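PDB 2I6H: hypothetical protein Atu0120 from Agrobacterium tumefaciens, which is of unknown function but belongs to the DUF924 family of bacterial proteins and has a mainly helical fold without strands. Local coordinates for residues Asn55-Arg60 / Asp91-Asn96. Sequence-based numbering, arbitrary orientation. Where two conformers were deposited one is given.
Sequences NHFHDR and DQFPRN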
loop_
_atom_site.group_PDB
_atom_site.type_symbol
_atom_site.label_atom_id
_atom_site.label_comp_id
_atom_site.label_asym_id
_atom_site.label_seq_id
_atom_site.Cartn_x
_atom_site.Cartn_y
_atom_site.Cartn_z
ATOM N N ASN A 55 -2.853 21.937 2.438
ATOM C CA ASN A 55 -3.237 23.355 2.264
ATOM C C ASN A 55 -4.308 23.495 1.195
ATOM O O ASN A 55 -5.316 24.215 1.349
ATOM C CB ASN A 55 -2.024 24.177 1.797
ATOM C CG ASN A 55 -1.294 24.861 2.931
ATOM O OD1 ASN A 55 -1.022 24.261 3.953
ATOM N ND2 ASN A 55 -0.929 26.123 2.723
ATOM N N HIS A 56 -4.057 22.840 0.073
ATOM C CA HIS A 56 -4.927 22.927 -1.048
ATOM C C HIS A 56 -6.340 22.364 -0.720
ATOM O O HIS A 56 -7.372 22.979 -1.043
ATOM C CB HIS A 56 -4.234 22.168 -2.202
ATOM C CG HIS A 56 -4.940 22.257 -3.512
ATOM N ND1 HIS A 56 -4.578 21.483 -4.595
ATOM C CD2 HIS A 56 -5.977 23.033 -3.927
ATOM C CE1 HIS A 56 -5.359 21.781 -5.623
ATOM N NE2 HIS A 56 -6.224 22.709 -5.240
ATOM N N PHE A 57 -6.364 21.188 -0.106
ATOM C CA PHE A 57 -7.612 20.502 0.269
ATOM C C PHE A 57 -8.373 21.433 1.229
ATOM O O PHE A 57 -9.571 21.658 1.090
ATOM C CB PHE A 57 -7.207 19.187 0.936
ATOM C CG PHE A 57 -8.291 18.147 1.028
ATOM C CD1 PHE A 57 -9.572 18.347 0.485
ATOM C CD2 PHE A 57 -8.004 16.931 1.679
ATOM C CE1 PHE A 57 -10.571 17.353 0.605
ATOM C CE2 PHE A 57 -8.979 15.950 1.789
ATOM C CZ PHE A 57 -10.270 16.166 1.255
ATOM N N HIS A 58 -7.659 22.010 2.178
ATOM C CA HIS A 58 -8.301 22.921 3.140
ATOM C C HIS A 58 -8.873 24.197 2.469
ATOM O O HIS A 58 -10.021 24.604 2.760
ATOM C CB HIS A 58 -7.296 23.301 4.229
ATOM C CG HIS A 58 -7.885 24.130 5.322
ATOM N ND1 HIS A 58 -8.025 25.498 5.218
ATOM C CD2 HIS A 58 -8.400 23.782 6.532
ATOM C CE1 HIS A 58 -8.574 25.963 6.332
ATOM N NE2 HIS A 58 -8.816 24.939 7.140
ATOM N N ASP A 59 -8.079 24.818 1.583
ATOM C CA ASP A 59 -8.532 25.999 0.850
ATOM C C ASP A 59 -9.837 25.735 0.095
ATOM O O ASP A 59 -10.760 26.569 0.127
ATOM C CB ASP A 59 -7.436 26.503 -0.100
ATOM C CG ASP A 59 -7.837 27.769 -0.867
ATOM O OD1 ASP A 59 -8.408 28.706 -0.274
ATOM O OD2 ASP A 59 -7.540 27.844 -2.081
ATOM N N ARG A 60 -9.924 24.594 -0.575
ATOM C CA ARG A 60 -11.119 24.229 -1.361
ATOM C C ARG A 60 -12.336 23.886 -0.466
ATOM O O ARG A 60 -13.442 24.395 -0.705
ATOM C CB ARG A 60 -10.820 23.032 -2.286
ATOM C CG ARG A 60 -9.851 23.329 -3.463
ATOM C CD ARG A 60 -10.416 24.190 -4.587
ATOM N NE ARG A 60 -11.753 23.841 -5.062
ATOM C CZ ARG A 60 -12.058 23.003 -6.058
ATOM N NH1 ARG A 60 -11.123 22.346 -6.740
ATOM N NH2 ARG A 60 -13.342 22.830 -6.386
ATOM N N ASP A 91 -13.719 11.475 6.610
ATOM C CA ASP A 91 -12.654 10.547 6.954
ATOM C C ASP A 91 -11.273 11.029 6.488
ATOM O O ASP A 91 -10.296 10.918 7.238
ATOM C CB ASP A 91 -12.961 9.145 6.363
ATOM C CG ASP A 91 -11.872 8.112 6.726
ATOM O OD1 ASP A 91 -11.857 7.618 7.889
ATOM O OD2 ASP A 91 -11.022 7.842 5.843
ATOM N N GLN A 92 -11.186 11.529 5.254
ATOM C CA GLN A 92 -9.884 11.971 4.734
ATOM C C GLN A 92 -9.486 13.394 5.130
ATOM O O GLN A 92 -8.389 13.617 5.693
ATOM C CB GLN A 92 -9.834 11.810 3.214
ATOM C CG GLN A 92 -9.887 10.359 2.784
ATOM C CD GLN A 92 -8.652 9.627 3.217
ATOM O OE1 GLN A 92 -7.574 9.868 2.691
ATOM N NE2 GLN A 92 -8.796 8.728 4.224
ATOM N N PHE A 93 -10.380 14.336 4.853
ATOM C CA PHE A 93 -10.134 15.767 5.169
ATOM C C PHE A 93 -9.523 16.013 6.577
ATOM O O PHE A 93 -8.507 16.721 6.694
ATOM C CB PHE A 93 -11.421 16.593 4.958
ATOM C CG PHE A 93 -11.219 18.075 5.142
ATOM C CD1 PHE A 93 -11.001 18.912 4.006
ATOM C CD2 PHE A 93 -11.225 18.654 6.426
ATOM C CE1 PHE A 93 -10.804 20.307 4.165
ATOM C CE2 PHE A 93 -11.036 20.044 6.592
ATOM C CZ PHE A 93 -10.818 20.886 5.452
ATOM N N PRO A 94 -10.104 15.427 7.649
ATOM C CA PRO A 94 -9.559 15.670 9.001
ATOM C C PRO A 94 -8.123 15.181 9.153
ATOM O O PRO A 94 -7.323 15.817 9.849
ATOM C CB PRO A 94 -10.474 14.820 9.919
ATOM C CG PRO A 94 -11.722 14.616 9.153
ATOM C CD PRO A 94 -11.276 14.532 7.699
ATOM N N ARG A 95 -7.790 14.083 8.466
ATOM C CA ARG A 95 -6.434 13.530 8.525
ATOM C C ARG A 95 -5.395 14.351 7.737
ATOM O O ARG A 95 -4.196 14.333 8.069
ATOM C CB ARG A 95 -6.456 12.059 8.090
ATOM C CG ARG A 95 -7.217 11.177 9.084
ATOM C CD ARG A 95 -7.443 9.722 8.614
ATOM N NE ARG A 95 -7.806 8.986 9.825
ATOM C CZ ARG A 95 -8.984 9.093 10.470
ATOM N NH1 ARG A 95 -9.148 8.451 11.623
ATOM N NH2 ARG A 95 -10.010 9.815 9.977
ATOM N N ASN A 96 -5.851 15.052 6.709
ATOM C CA ASN A 96 -4.980 15.997 6.006
ATOM C C ASN A 96 -4.890 17.344 6.707
ATOM O O ASN A 96 -3.812 17.967 6.719
ATOM C CB ASN A 96 -5.483 16.262 4.584
ATOM C CG ASN A 96 -5.352 15.055 3.682
ATOM O OD1 ASN A 96 -6.325 14.283 3.508
ATOM N ND2 ASN A 96 -4.123 14.842 3.143
#
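Phe57 and Phe93 form the centre of the contact, packed as an edge-to-face (T-shaped) aromatic pair. Their centroids are 5.1 Å apart, with the edge of Phe93 directed at the face of Phe57. The two planes are inclined by 73°. Phe93 CD1 sits over the middle of that face and lies 3.8 Å from Phe57 CE1. The Phe57 side chain runs anti to its own backbone N (chi1 -162°), which carries its ring across to the opposing backbone. There its CE2 comes within 3.6 Å of Phe93 CA.

Further van der Waals contacts flank the pair. The far end of the Phe93 ring reaches the 55-60 backbone: CE1 is 3.8 Å from His58 CA, with the Phe57 carbonyl oxygen at the ring edge. The imidazole of His58 adds an oblique contact, its CD2 3.9 Å from Phe93 CZ. Phe37 and Trp38 also meet the Phe57 ring, while the ring of His65 lies nearly parallel to that of Phe93.

The polar component comes from Asn96, whose amide plane is steeply inclined to the Phe57 ring. Its OD1 approaches the ring edge, 3.6 Å from Phe57 CE2, and its ND2 donates a hydrogen bond to Asp54, one residue before segment 55-60. Helix 80-97 is kinked where the N of Pro94 and of Arg95 make no bond to the preceding turn; the Asp91 carbonyl oxygen instead accepts Arg95 NH2 (3.0 Å).

The local axes of segments 55-60 and 91-96, which belong to helices 51-69 and 80-97, pass 9.8 Å apart at 122° between their N-to-C directions. Aromatic and apolar packing joins them, and the Asn96-Asp54 bond supplies a directional polar tie beside it; the amide oxygen at the ring edge probably adds a weak electrostatic attraction to the ring hydrogens.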